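Cell Inhibiting Factor (CifBp) (Burkholderia pseudomallei, PDB 3GQM) deamidates a specific glutamine of host NEDD8 to glutamate, shutting down cullin-RING ubiquitin ligases and so blocking the host cell cycle. Local coordinates at residues 175-180 with 193-198; 147-152 with 160-165; 51-56 with 109-114; 38-43 with 270-275. One frame throughout, in Å; residues are numbered along the deposited sequence.

Interaction 1 (175-180 with 193-198)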
loop_
_atom_site.group_PDB
_atom_site.type_symbol
_atom_site.label_atom_id
_atom_site.label_comp_id
_atom_site.label_asym_id
_atom_site.label_seq_id
_atom_site.Cartn_x
_atom_site.Cartn_y
_atom_site.Cartn_z
ATOM N N ALA A 175 4.030 3.977 13.995
ATOM C CA ALA A 175 4.068 3.593 12.599
ATOM C C ALA A 175 3.198 2.373 12.419
ATOM O O ALA A 175 3.245 1.469 13.240
ATOM C CB ALA A 175 5.510 3.262 12.183
ATOM N N TYR A 176 2.450 2.332 11.322
ATOM C CA TYR A 176 1.679 1.179 10.925
ATOM C C TYR A 176 2.034 0.824 9.470
ATOM O O TYR A 176 2.415 1.714 8.689
ATOM C CB TYR A 176 0.199 1.538 10.991
ATOM C CG TYR A 176 -0.212 2.010 12.367
ATOM C CD1 TYR A 176 -0.543 1.080 13.367
ATOM C CD2 TYR A 176 -0.248 3.353 12.675
ATOM C CE1 TYR A 176 -0.937 1.489 14.627
ATOM C CE2 TYR A 176 -0.616 3.786 13.950
ATOM C CZ TYR A 176 -0.979 2.839 14.917
ATOM O OH TYR A 176 -1.321 3.255 16.177
ATOM N N ILE A 177 1.901 -0.454 9.117
ATOM C CA ILE A 177 2.134 -0.925 7.757
ATOM C C ILE A 177 0.818 -1.086 7.007
ATOM O O ILE A 177 -0.147 -1.633 7.536
ATOM C CB ILE A 177 2.916 -2.302 7.720
ATOM C CG1 ILE A 177 4.235 -2.181 8.527
ATOM C CG2 ILE A 177 3.138 -2.839 6.184
ATOM C CD1 ILE A 177 5.232 -1.231 7.842
ATOM N N ILE A 178 0.798 -0.633 5.761
ATOM C CA ILE A 178 -0.269 -0.991 4.829
ATOM C C ILE A 178 0.387 -1.620 3.580
ATOM O O ILE A 178 1.303 -1.042 3.018
ATOM C CB ILE A 178 -1.098 0.253 4.452
ATOM C CG1 ILE A 178 -1.570 0.979 5.722
ATOM C CG2 ILE A 178 -2.320 -0.108 3.538
ATOM C CD1 ILE A 178 -2.420 2.253 5.459
ATOM N N GLN A 179 -0.041 -2.814 3.181
ATOM C CA GLN A 179 0.554 -3.478 2.002
ATOM C C GLN A 179 -0.394 -4.530 1.477
ATOM O O GLN A 179 -1.356 -4.941 2.179
ATOM C CB GLN A 179 1.859 -4.187 2.424
ATOM C CG GLN A 179 1.541 -5.450 3.310
ATOM C CD GLN A 179 2.808 -6.272 3.647
ATOM O OE1 GLN A 179 3.786 -6.303 2.868
ATOM N NE2 GLN A 179 2.790 -6.938 4.814
ATOM N N SER A 180 -0.129 -4.993 0.253
ATOM C CA SER A 180 -0.632 -6.300 -0.178
ATOM C C SER A 180 0.602 -6.952 -0.799
ATOM O O SER A 180 1.547 -6.244 -1.067
ATOM C CB SER A 180 -1.699 -6.135 -1.261
ATOM O OG SER A 180 -1.130 -5.466 -2.387
ATOM N N GLU A 193 -6.849 -6.717 2.317
ATOM C CA GLU A 193 -7.968 -6.861 3.282
ATOM C C GLU A 193 -7.555 -7.645 4.518
ATOM O O GLU A 193 -7.921 -7.258 5.612
ATOM C CB GLU A 193 -9.193 -7.528 2.652
ATOM C CG GLU A 193 -9.731 -6.744 1.434
ATOM C CD GLU A 193 -9.234 -7.281 0.103
ATOM O OE1 GLU A 193 -8.066 -7.720 -0.020
ATOM O OE2 GLU A 193 -10.043 -7.236 -0.849
ATOM N N ASP A 194 -6.829 -8.756 4.328
ATOM C CA ASP A 194 -6.386 -9.600 5.427
ATOM C C ASP A 194 -5.340 -8.854 6.221
ATOM O O ASP A 194 -5.379 -8.839 7.451
ATOM C CB ASP A 194 -5.842 -10.957 4.904
ATOM C CG ASP A 194 -6.950 -11.839 4.315
ATOM O OD1 ASP A 194 -8.095 -11.770 4.824
ATOM O OD2 ASP A 194 -6.729 -12.576 3.339
ATOM N N TRP A 195 -4.397 -8.224 5.524
ATOM C CA TRP A 195 -3.354 -7.467 6.218
ATOM C C TRP A 195 -3.964 -6.416 7.141
ATOM O O TRP A 195 -3.613 -6.318 8.345
ATOM C CB TRP A 195 -2.365 -6.785 5.263
ATOM C CG TRP A 195 -1.324 -6.040 6.067
ATOM C CD1 TRP A 195 -1.329 -4.697 6.397
ATOM C CD2 TRP A 195 -0.213 -6.613 6.750
ATOM N NE1 TRP A 195 -0.255 -4.399 7.213
ATOM C CE2 TRP A 195 0.457 -5.560 7.427
ATOM C CE3 TRP A 195 0.289 -7.926 6.865
ATOM C CZ2 TRP A 195 1.600 -5.782 8.194
ATOM C CZ3 TRP A 195 1.439 -8.139 7.599
ATOM C CH2 TRP A 195 2.085 -7.075 8.260
ATOM N N ILE A 196 -4.869 -5.620 6.578
ATOM C CA ILE A 196 -5.508 -4.564 7.361
ATOM C C ILE A 196 -6.318 -5.184 8.507
ATOM O O ILE A 196 -6.232 -4.749 9.636
ATOM C CB ILE A 196 -6.342 -3.621 6.457
ATOM C CG1 ILE A 196 -5.371 -2.746 5.646
ATOM C CG2 ILE A 196 -7.356 -2.788 7.333
ATOM C CD1 ILE A 196 -6.032 -1.901 4.571
ATOM N N SER A 197 -7.046 -6.250 8.250
ATOM C CA SER A 197 -7.834 -6.844 9.327
ATOM C C SER A 197 -6.999 -7.437 10.506
ATOM O O SER A 197 -7.364 -7.299 11.670
ATOM C CB SER A 197 -8.737 -7.890 8.748
ATOM O OG SER A 197 -9.645 -8.294 9.759
ATOM N N ARG A 198 -5.871 -8.069 10.206
ATOM C CA ARG A 198 -5.046 -8.638 11.273
ATOM C C ARG A 198 -4.024 -7.685 11.851
ATOM O O ARG A 198 -3.797 -7.704 13.055
ATOM C CB ARG A 198 -4.316 -9.892 10.802
ATOM C CG ARG A 198 -5.184 -11.112 10.731
ATOM C CD ARG A 198 -4.540 -12.207 11.559
ATOM N NE ARG A 198 -5.420 -13.350 11.574
ATOM C CZ ARG A 198 -5.402 -14.328 10.671
ATOM N NH1 ARG A 198 -4.510 -14.332 9.680
ATOM N NH2 ARG A 198 -6.284 -15.317 10.777
#

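Interaction 2 (147-152 with 160-165)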
loop_
_atom_site.group_PDB
_atom_site.type_symbol
_atom_site.label_atom_id
_atom_site.label_comp_id
_atom_site.label_asym_id
_atom_site.label_seq_id
_atom_site.Cartn_x
_atom_site.Cartn_y
_atom_site.Cartn_z
ATOM N N ASN A 147 0.471 14.444 10.230
ATOM C CA ASN A 147 0.428 13.052 9.741
ATOM C C ASN A 147 1.252 12.937 8.461
ATOM O O ASN A 147 1.203 13.822 7.604
ATOM C CB ASN A 147 -1.008 12.616 9.441
ATOM C CG ASN A 147 -1.987 13.089 10.495
ATOM O OD1 ASN A 147 -1.927 12.656 11.633
ATOM N ND2 ASN A 147 -2.883 13.996 10.122
ATOM N N TYR A 148 1.981 11.836 8.316
ATOM C CA TYR A 148 2.679 11.550 7.080
ATOM C C TYR A 148 2.430 10.124 6.760
ATOM O O TYR A 148 2.234 9.301 7.668
ATOM C CB TYR A 148 4.212 11.717 7.225
ATOM C CG TYR A 148 4.618 13.116 7.493
ATOM C CD1 TYR A 148 4.944 13.989 6.440
ATOM C CD2 TYR A 148 4.689 13.584 8.811
ATOM C CE1 TYR A 148 5.315 15.307 6.704
ATOM C CE2 TYR A 148 5.077 14.866 9.086
ATOM C CZ TYR A 148 5.378 15.727 8.047
ATOM O OH TYR A 148 5.750 17.002 8.390
ATOM N N VAL A 149 2.442 9.843 5.467
ATOM C CA VAL A 149 2.518 8.475 4.961
ATOM C C VAL A 149 3.761 8.378 4.065
ATOM O O VAL A 149 4.059 9.324 3.344
ATOM C CB VAL A 149 1.239 8.050 4.242
ATOM C CG1 VAL A 149 0.895 9.001 3.053
ATOM C CG2 VAL A 149 1.367 6.600 3.762
ATOM N N VAL A 150 4.501 7.270 4.177
ATOM C CA VAL A 150 5.740 7.061 3.437
ATOM C C VAL A 150 5.504 5.913 2.508
ATOM O O VAL A 150 5.014 4.864 2.923
ATOM C CB VAL A 150 6.902 6.665 4.357
ATOM C CG1 VAL A 150 8.135 6.316 3.555
ATOM C CG2 VAL A 150 7.211 7.805 5.354
ATOM N N ILE A 151 5.802 6.120 1.235
ATOM C CA ILE A 151 5.643 5.043 0.265
ATOM C C ILE A 151 7.035 4.487 -0.004
ATOM O O ILE A 151 8.011 5.234 -0.267
ATOM C CB ILE A 151 4.855 5.487 -1.037
ATOM C CG1 ILE A 151 4.731 4.322 -2.031
ATOM C CG2 ILE A 151 5.441 6.803 -1.624
ATOM C CD1 ILE A 151 3.550 4.473 -3.092
ATOM N N VAL A 152 7.125 3.168 0.076
ATOM C CA VAL A 152 8.418 2.533 -0.006
ATOM C C VAL A 152 8.481 1.651 -1.207
ATOM O O VAL A 152 7.614 0.768 -1.431
ATOM C CB VAL A 152 8.729 1.686 1.300
ATOM C CG1 VAL A 152 10.136 1.019 1.234
ATOM C CG2 VAL A 152 8.628 2.557 2.492
ATOM N N LYS A 160 6.633 -2.966 -2.754
ATOM C CA LYS A 160 6.159 -1.609 -2.531
ATOM C C LYS A 160 5.113 -1.693 -1.412
ATOM O O LYS A 160 4.264 -2.600 -1.413
ATOM C CB LYS A 160 5.499 -1.102 -3.825
ATOM C CG LYS A 160 5.621 0.383 -3.991
ATOM C CD LYS A 160 5.373 0.824 -5.448
ATOM C CE LYS A 160 5.471 2.342 -5.554
ATOM N NZ LYS A 160 5.216 2.830 -6.967
ATOM N N PHE A 161 5.178 -0.772 -0.449
ATOM C CA PHE A 161 4.269 -0.797 0.683
ATOM C C PHE A 161 4.265 0.597 1.330
ATOM O O PHE A 161 5.071 1.446 1.022
ATOM C CB PHE A 161 4.648 -1.928 1.702
ATOM C CG PHE A 161 5.989 -1.733 2.389
ATOM C CD1 PHE A 161 6.067 -1.113 3.621
ATOM C CD2 PHE A 161 7.166 -2.235 1.818
ATOM C CE1 PHE A 161 7.317 -0.927 4.284
ATOM C CE2 PHE A 161 8.409 -2.091 2.448
ATOM C CZ PHE A 161 8.486 -1.420 3.711
ATOM N N LEU A 162 3.348 0.819 2.242
ATOM C CA LEU A 162 3.236 2.111 2.899
ATOM C C LEU A 162 3.544 1.983 4.399
ATOM O O LEU A 162 3.229 0.979 5.010
ATOM C CB LEU A 162 1.810 2.625 2.734
ATOM C CG LEU A 162 1.215 2.789 1.329
ATOM C CD1 LEU A 162 -0.236 3.384 1.430
ATOM C CD2 LEU A 162 2.064 3.761 0.536
ATOM N N ILE A 163 4.161 3.027 4.938
ATOM C CA ILE A 163 4.273 3.242 6.361
ATOM C C ILE A 163 3.415 4.453 6.719
ATOM O O ILE A 163 3.676 5.539 6.226
ATOM C CB ILE A 163 5.733 3.543 6.763
ATOM C CG1 ILE A 163 6.615 2.340 6.386
ATOM C CG2 ILE A 163 5.779 3.763 8.263
ATOM C CD1 ILE A 163 8.095 2.646 6.191
ATOM N N ASP A 164 2.397 4.252 7.556
ATOM C CA ASP A 164 1.542 5.329 8.015
ATOM C C ASP A 164 2.093 5.901 9.352
ATOM O O ASP A 164 2.335 5.147 10.302
ATOM C CB ASP A 164 0.152 4.757 8.213
ATOM C CG ASP A 164 -0.911 5.836 8.440
ATOM O OD1 ASP A 164 -0.597 7.027 8.492
ATOM O OD2 ASP A 164 -2.075 5.469 8.603
ATOM N N LEU A 165 2.318 7.193 9.393
ATOM C CA LEU A 165 2.848 7.889 10.589
ATOM C C LEU A 165 1.851 8.953 11.073
ATOM O O LEU A 165 2.075 10.154 10.894
ATOM C CB LEU A 165 4.200 8.564 10.256
ATOM C CG LEU A 165 5.276 7.621 9.702
ATOM C CD1 LEU A 165 6.415 8.386 9.042
ATOM C CD2 LEU A 165 5.859 6.746 10.813
#

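Interaction 3 (51-56 with 109-114)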
loop_
_atom_site.group_PDB
_atom_site.type_symbol
_atom_site.label_atom_id
_atom_site.label_comp_id
_atom_site.label_asym_id
_atom_site.label_seq_id
_atom_site.Cartn_x
_atom_site.Cartn_y
_atom_site.Cartn_z
ATOM N N ARG A 51 -13.636 -0.916 -8.201
ATOM C CA ARG A 51 -13.078 -0.276 -9.425
ATOM C C ARG A 51 -12.534 1.134 -9.211
ATOM O O ARG A 51 -11.523 1.534 -9.814
ATOM C CB ARG A 51 -14.145 -0.232 -10.524
ATOM C CG ARG A 51 -14.577 -1.607 -10.970
ATOM C CD ARG A 51 -14.887 -1.627 -12.454
ATOM N NE ARG A 51 -15.971 -2.567 -12.732
ATOM C CZ ARG A 51 -15.836 -3.888 -12.788
ATOM N NH1 ARG A 51 -14.640 -4.452 -12.606
ATOM N NH2 ARG A 51 -16.901 -4.648 -13.031
ATOM N N VAL A 52 -13.215 1.904 -8.374
ATOM C CA VAL A 52 -12.727 3.230 -8.017
ATOM C C VAL A 52 -11.432 3.152 -7.162
ATOM O O VAL A 52 -10.506 3.916 -7.369
ATOM C CB VAL A 52 -13.851 4.085 -7.360
ATOM C CG1 VAL A 52 -13.286 5.286 -6.636
ATOM C CG2 VAL A 52 -14.878 4.551 -8.458
ATOM N N MET A 53 -11.363 2.196 -6.254
ATOM C CA MET A 53 -10.175 2.010 -5.376
ATOM C C MET A 53 -8.947 1.521 -6.189
ATOM O O MET A 53 -7.885 2.142 -6.134
ATOM C CB MET A 53 -10.504 1.029 -4.238
ATOM C CG MET A 53 -9.603 1.114 -3.018
ATOM S SD MET A 53 -9.446 2.829 -2.423
ATOM C CE MET A 53 -7.668 2.906 -2.265
ATOM N N TRP A 54 -9.130 0.456 -6.964
ATOM C CA TRP A 54 -8.035 -0.238 -7.623
ATOM C C TRP A 54 -8.040 0.077 -9.125
ATOM O O TRP A 54 -8.602 -0.639 -9.939
ATOM C CB TRP A 54 -8.107 -1.744 -7.353
ATOM C CG TRP A 54 -8.321 -2.127 -5.870
ATOM C CD1 TRP A 54 -9.243 -3.020 -5.371
ATOM C CD2 TRP A 54 -7.601 -1.616 -4.720
ATOM N NE1 TRP A 54 -9.134 -3.106 -4.005
ATOM C CE2 TRP A 54 -8.131 -2.264 -3.575
ATOM C CE3 TRP A 54 -6.566 -0.686 -4.556
ATOM C CZ2 TRP A 54 -7.669 -1.994 -2.276
ATOM C CZ3 TRP A 54 -6.083 -0.443 -3.278
ATOM C CH2 TRP A 54 -6.623 -1.106 -2.158
ATOM N N ASN A 55 -7.477 1.211 -9.487
ATOM C CA ASN A 55 -7.444 1.607 -10.875
ATOM C C ASN A 55 -6.045 2.181 -10.996
ATOM O O ASN A 55 -5.494 2.675 -10.005
ATOM C CB ASN A 55 -8.542 2.651 -11.165
ATOM C CG ASN A 55 -8.605 3.041 -12.637
ATOM O OD1 ASN A 55 -7.930 3.968 -13.055
ATOM N ND2 ASN A 55 -9.364 2.299 -13.433
ATOM N N ASP A 56 -5.449 2.079 -12.168
ATOM C CA ASP A 56 -4.063 2.535 -12.315
ATOM C C ASP A 56 -3.896 3.890 -12.993
ATOM O O ASP A 56 -2.804 4.202 -13.452
ATOM C CB ASP A 56 -3.208 1.485 -13.024
ATOM C CG ASP A 56 -3.729 1.163 -14.419
ATOM O OD1 ASP A 56 -3.203 0.213 -15.011
ATOM O OD2 ASP A 56 -4.671 1.838 -14.916
ATOM N N ASN A 109 0.050 2.514 -4.223
ATOM C CA ASN A 109 -0.186 3.730 -4.999
ATOM C C ASN A 109 -1.593 4.330 -4.734
ATOM O O ASN A 109 -1.724 5.496 -4.480
ATOM C CB ASN A 109 0.030 3.468 -6.499
ATOM C CG ASN A 109 1.493 3.372 -6.879
ATOM O OD1 ASN A 109 2.385 3.801 -6.146
ATOM N ND2 ASN A 109 1.747 2.752 -7.997
ATOM N N ASN A 110 -2.614 3.500 -4.760
ATOM C CA ASN A 110 -3.988 3.948 -4.538
ATOM C C ASN A 110 -4.352 4.339 -3.105
ATOM O O ASN A 110 -5.011 5.363 -2.897
ATOM C CB ASN A 110 -4.946 2.907 -5.109
ATOM C CG ASN A 110 -4.998 3.011 -6.632
ATOM O OD1 ASN A 110 -5.296 4.090 -7.148
ATOM N ND2 ASN A 110 -4.614 1.933 -7.356
ATOM N N ILE A 111 -3.908 3.553 -2.115
ATOM C CA ILE A 111 -4.127 3.964 -0.706
ATOM C C ILE A 111 -3.348 5.243 -0.360
ATOM O O ILE A 111 -3.834 6.098 0.416
ATOM C CB ILE A 111 -3.809 2.813 0.292
ATOM C CG1 ILE A 111 -4.891 1.701 0.151
ATOM C CG2 ILE A 111 -3.716 3.382 1.729
ATOM C CD1 ILE A 111 -4.451 0.299 0.670
ATOM N N PHE A 112 -2.161 5.385 -0.943
ATOM C CA PHE A 112 -1.416 6.648 -0.842
ATOM C C PHE A 112 -2.241 7.860 -1.357
ATOM O O PHE A 112 -2.300 8.891 -0.673
ATOM C CB PHE A 112 -0.104 6.570 -1.637
ATOM C CG PHE A 112 0.778 7.817 -1.521
ATOM C CD1 PHE A 112 1.778 7.891 -0.518
ATOM C CD2 PHE A 112 0.599 8.913 -2.411
ATOM C CE1 PHE A 112 2.595 9.026 -0.374
ATOM C CE2 PHE A 112 1.416 10.064 -2.313
ATOM C CZ PHE A 112 2.420 10.127 -1.287
ATOM N N LYS A 113 -2.794 7.759 -2.582
ATOM C CA LYS A 113 -3.668 8.801 -3.125
ATOM C C LYS A 113 -4.869 8.999 -2.204
ATOM O O LYS A 113 -5.164 10.158 -1.829
ATOM C CB LYS A 113 -4.130 8.458 -4.559
ATOM C CG LYS A 113 -2.980 8.610 -5.633
ATOM C CD LYS A 113 -3.434 8.031 -7.011
ATOM C CE LYS A 113 -4.691 8.776 -7.588
ATOM N NZ LYS A 113 -4.234 10.068 -8.135
ATOM N N LEU A 114 -5.531 7.894 -1.804
ATOM C CA LEU A 114 -6.676 8.007 -0.862
ATOM C C LEU A 114 -6.349 8.815 0.399
ATOM O O LEU A 114 -7.156 9.634 0.840
ATOM C CB LEU A 114 -7.223 6.641 -0.435
ATOM C CG LEU A 114 -8.629 6.599 0.188
ATOM C CD1 LEU A 114 -9.680 6.968 -0.818
ATOM C CD2 LEU A 114 -8.958 5.246 0.709
#

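Interaction 4 (38-43 with 270-275)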
loop_
_atom_site.group_PDB
_atom_site.type_symbol
_atom_site.label_atom_id
_atom_site.label_comp_id
_atom_site.label_asym_id
_atom_site.label_seq_id
_atom_site.Cartn_x
_atom_site.Cartn_y
_atom_site.Cartn_z
ATOM N N ALA A 38 -11.344 -0.317 8.279
ATOM C CA ALA A 38 -12.241 -1.490 8.268
ATOM C C ALA A 38 -13.445 -1.304 7.326
ATOM O O ALA A 38 -13.721 -2.163 6.528
ATOM C CB ALA A 38 -12.741 -1.863 9.697
ATOM N N SER A 39 -14.148 -0.179 7.407
ATOM C CA SER A 39 -15.305 -0.007 6.528
ATOM C C SER A 39 -14.845 0.095 5.082
ATOM O O SER A 39 -15.472 -0.497 4.212
ATOM C CB SER A 39 -16.180 1.190 6.924
ATOM O OG SER A 39 -15.442 2.413 6.867
ATOM N N LEU A 40 -13.749 0.797 4.824
ATOM C CA LEU A 40 -13.165 0.807 3.464
ATOM C C LEU A 40 -12.937 -0.586 2.888
ATOM O O LEU A 40 -13.406 -0.887 1.766
ATOM C CB LEU A 40 -11.872 1.638 3.375
ATOM C CG LEU A 40 -11.344 1.639 1.912
ATOM C CD1 LEU A 40 -12.113 2.610 0.985
ATOM C CD2 LEU A 40 -9.842 1.876 1.844
ATOM N N MET A 41 -12.215 -1.440 3.630
ATOM C CA MET A 41 -11.961 -2.800 3.161
ATOM C C MET A 41 -13.234 -3.635 2.915
ATOM O O MET A 41 -13.288 -4.411 1.959
ATOM C CB MET A 41 -10.987 -3.575 4.056
ATOM C CG MET A 41 -9.620 -2.914 4.179
ATOM S SD MET A 41 -8.658 -3.053 2.697
ATOM C CE MET A 41 -8.525 -1.395 2.082
ATOM N N GLN A 42 -14.226 -3.494 3.787
ATOM C CA GLN A 42 -15.477 -4.263 3.625
ATOM C C GLN A 42 -16.219 -3.856 2.357
ATOM O O GLN A 42 -16.916 -4.659 1.766
ATOM C CB GLN A 42 -16.428 -4.046 4.821
ATOM C CG GLN A 42 -15.848 -4.417 6.180
ATOM C CD GLN A 42 -16.633 -3.846 7.387
ATOM O OE1 GLN A 42 -16.126 -3.842 8.512
ATOM N NE2 GLN A 42 -17.871 -3.383 7.153
ATOM N N SER A 43 -16.085 -2.612 1.941
ATOM C CA SER A 43 -16.843 -2.094 0.781
ATOM C C SER A 43 -16.311 -2.585 -0.581
ATOM O O SER A 43 -16.953 -2.411 -1.614
ATOM C CB SER A 43 -16.805 -0.579 0.795
ATOM O OG SER A 43 -15.544 -0.096 0.295
ATOM N N GLN A 270 -14.706 7.478 3.001
ATOM C CA GLN A 270 -16.168 7.369 3.209
ATOM C C GLN A 270 -16.847 7.450 1.855
ATOM O O GLN A 270 -17.725 6.650 1.545
ATOM C CB GLN A 270 -16.715 8.473 4.151
ATOM N N TYR A 271 -16.426 8.416 1.063
ATOM C CA TYR A 271 -16.923 8.558 -0.273
ATOM C C TYR A 271 -16.796 7.228 -1.045
ATOM O O TYR A 271 -17.793 6.698 -1.566
ATOM C CB TYR A 271 -16.198 9.696 -0.999
ATOM C CG TYR A 271 -16.544 9.719 -2.471
ATOM C CD1 TYR A 271 -17.639 10.449 -2.937
ATOM C CD2 TYR A 271 -15.813 8.954 -3.383
ATOM C CE1 TYR A 271 -17.980 10.434 -4.274
ATOM C CE2 TYR A 271 -16.142 8.928 -4.710
ATOM C CZ TYR A 271 -17.221 9.666 -5.154
ATOM O OH TYR A 271 -17.523 9.641 -6.486
ATOM N N VAL A 272 -15.580 6.666 -1.072
ATOM C CA VAL A 272 -15.321 5.450 -1.820
ATOM C C VAL A 272 -16.150 4.310 -1.278
ATOM O O VAL A 272 -16.757 3.543 -2.049
ATOM C CB VAL A 272 -13.786 5.065 -1.847
ATOM C CG1 VAL A 272 -13.606 3.670 -2.503
ATOM C CG2 VAL A 272 -12.973 6.133 -2.594
ATOM N N ALA A 273 -16.192 4.204 0.051
ATOM C CA ALA A 273 -17.028 3.217 0.679
ATOM C C ALA A 273 -18.519 3.465 0.398
ATOM O O ALA A 273 -19.315 2.559 0.552
ATOM C CB ALA A 273 -16.755 3.113 2.206
ATOM N N GLY A 274 -18.897 4.677 0.005
ATOM C CA GLY A 274 -20.330 5.004 -0.164
ATOM C C GLY A 274 -20.915 4.205 -1.322
ATOM O O GLY A 274 -21.986 4.544 -1.859
ATOM N N LEU A 275 -20.206 3.124 -1.662
ATOM C CA LEU A 275 -20.329 2.385 -2.911
ATOM C C LEU A 275 -20.474 3.401 -3.985
ATOM O O LEU A 275 -21.451 3.386 -4.749
ATOM C CB LEU A 275 -21.452 1.337 -2.913
ATOM C CG LEU A 275 -21.471 0.123 -3.896
ATOM C CD1 LEU A 275 -22.445 0.306 -5.053
ATOM C CD2 LEU A 275 -20.106 -0.404 -4.404
#

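Interaction 1 (175-180 with 193-198)
Q179, the glutamine inferred to belong to the active site of this papain-like (clan CA) core, lies on this contact, where strand 176-178, outermost in the sheet within this chain, runs almost antiparallel to helix 192-199. W195 reaches from the helix to the strand: with CG anti to its backbone N (chi1 -180°), the indole extends straight across, and its pyrrole N-H meets a backbone carbonyl. The bond from W195 NE1 to I177 O is 2.8 Å long, with 151° at the hydrogen. I177 O lies in the plane of the indole, but from the carbonyl's side the donor stands well above the peptide plane. This fixes the rotation of the ring, and Q179 covers one face of it. The crowded position between backbone N and carbonyl carbon (chi1 71°) puts Q179 CG 4.0 Å from the centroid of the W195 five-membered ring in a CH-pi contact. The chain, extended beyond CG, carries Q179 NE2 out over the six-membered ring, 3.3 Å from W195 CZ3, the amide plane standing upright on the indole. The amide is held at its polar end too: OE1 bonds to NE2 of H159 and NE2 to the carbonyl of L233. I177 adds its CB against W195 CZ2, at 3.8 Å, while I178 CG2 and I196 CD1 touch loosely on the other side of the strand. A glutamine packed on a tryptophan and bonded to the histidine suits the third member of a Cys-His-Gln triad, the role inferred for Q179 beside C104 and H159.

Interaction 2 (147-152 with 160-165)
F161 has its CG in the crowded position between backbone N and carbonyl carbon (chi1 65°), which stands the ring up beside V152, whose CG1 is anti to its own N (chi1 -179°). V152 CB then lies 4.0 Å from the F161 ring centroid, a CH-pi contact over one face, offset toward the rim. Next to it, V152 CG2 meets I163 CD1 at 3.7 Å, and V150 CG2 reaches L165 CD1 to continue the apolar row. On the opposite face, I151 and L162 lie side by side, with L162 CD2 3.6 Å from I151 CB. From the strand end, extended K160 lays CE against I151 CD1, and its NZ bonds to OD1 of N109. Six backbone bonds join this antiparallel hairpin, two at each of the hydrogen-bonded pairs Y148-L165, V150-I163 and V152-F161. The middle pair is nearly straight: V150 N to I163 O measures 2.8 Å, with the donor in the carbonyl plane. At the end, L165 N to Y148 O, 2.7 Å, runs almost along the C=O axis. D164 OD1 is hydrogen-bonded to OH of Y260 and OD2 forms a salt bridge with NE of R33. Strand 253-260 flanks 147-154, strand 176-178 flanks 159-165, and helix 104-116 packs under the face bearing V149, I151 and L162.

Interaction 3 (51-56 with 109-114)
N110 ND2 is gripped by two backbone carbonyls: O of N55 across the contact and O of L106 one turn back in its own helix. The bond from N110 ND2 to N55 O is 2.9 Å, with 144° at the hydrogen; N55 O lies near the plane of the amide, while the donor stands somewhat above the carbonyl plane. OD1 of N110 accepts from NH2 of R65, so both ends of this buried amide are satisfied and its flip is settled. CG of N110 is anti to its carbonyl carbon (chi1 -76°), which aims the amide at the chain leaving helix 47-53. W54 is the first residue there to abandon helical geometry, and helix 104-116, at whose N-terminal end the catalytic cysteine C104 is inferred, as in papain-like folds, receives this helix end on its flank. M53 bends at chi2 and chi3, bringing CE to 3.9 Å from I111 CG1 and its sulphur SD to 4.0 Å from L114 CD2. The same residue's CG sits over the centre of the W54 ring. W54 meets I111 edge-on, CH2 being 3.8 Å from I111 CD1 near the ring plane, and its CE3 lies 4.0 Å from N110 CB.

Interaction 4 (38-43 with 270-275)
A273 and S43 lose the most surface here, with L40 close behind, and together they close the gap between the last turns of helices 29-42 and 262-273. Across it, the backbones come within 5.3 Å at S43 CA and A273 CA, near enough because both residues are small. The hydroxyl of S43 is turned into the crowded position between its backbone N and carbonyl carbon (chi1 78°). From there it donates to the carbonyl three residues back, in helix 29-42: OG to L40 O is 2.7 Å, on a lone pair and in the carbonyl plane. With its polar need met inside its own segment, S43 offers mainly its flank to A273, OG lying 3.7 Å from A273 CA and S43 CB 4.0 Å from A273 CB. This is a join between terminal parts of the chain, over 200 residues apart in sequence: a helix near the start of the modelled chain meets the final helix, well away from the inferred active-site residues. Deeper in, with its CG anti to the backbone N (chi1 -178°), L40 puts CD1 obliquely 3.9 Å from V272 CG1, and both side chains also rest on L114 of helix 104-116. Helix 47-53 adds to this packing, with V52 against V272, while OG of S49 bonds to the carbonyl of V272. A273 is the last helical residue, and at G274 the chain turns off.

Overall arrangement
Interactions 1 and 2 belong to one sheet: strand 176-178 pairs with 159-165 through Y176 O to D164 N, 2.8 Å, and I178 O to L162 N. F161 of interaction 2 also packs on Q179, whose side chain is about 3 Å from that of H159 and about 6 Å from that of C104, nearest atoms in both cases. Helix 104-116 links this sheet to interaction 3, since I111 CD1 touches I178 CG2 at 3.6 Å and L162 CD1 meets I111 CG2. L114 CD2, 3.7 Å from L40 CD2, joins interaction 3 to interaction 4, which lies farthest out, about 20 Å centre to centre from interaction 2, yet reaches interaction 1 through M41 on I196.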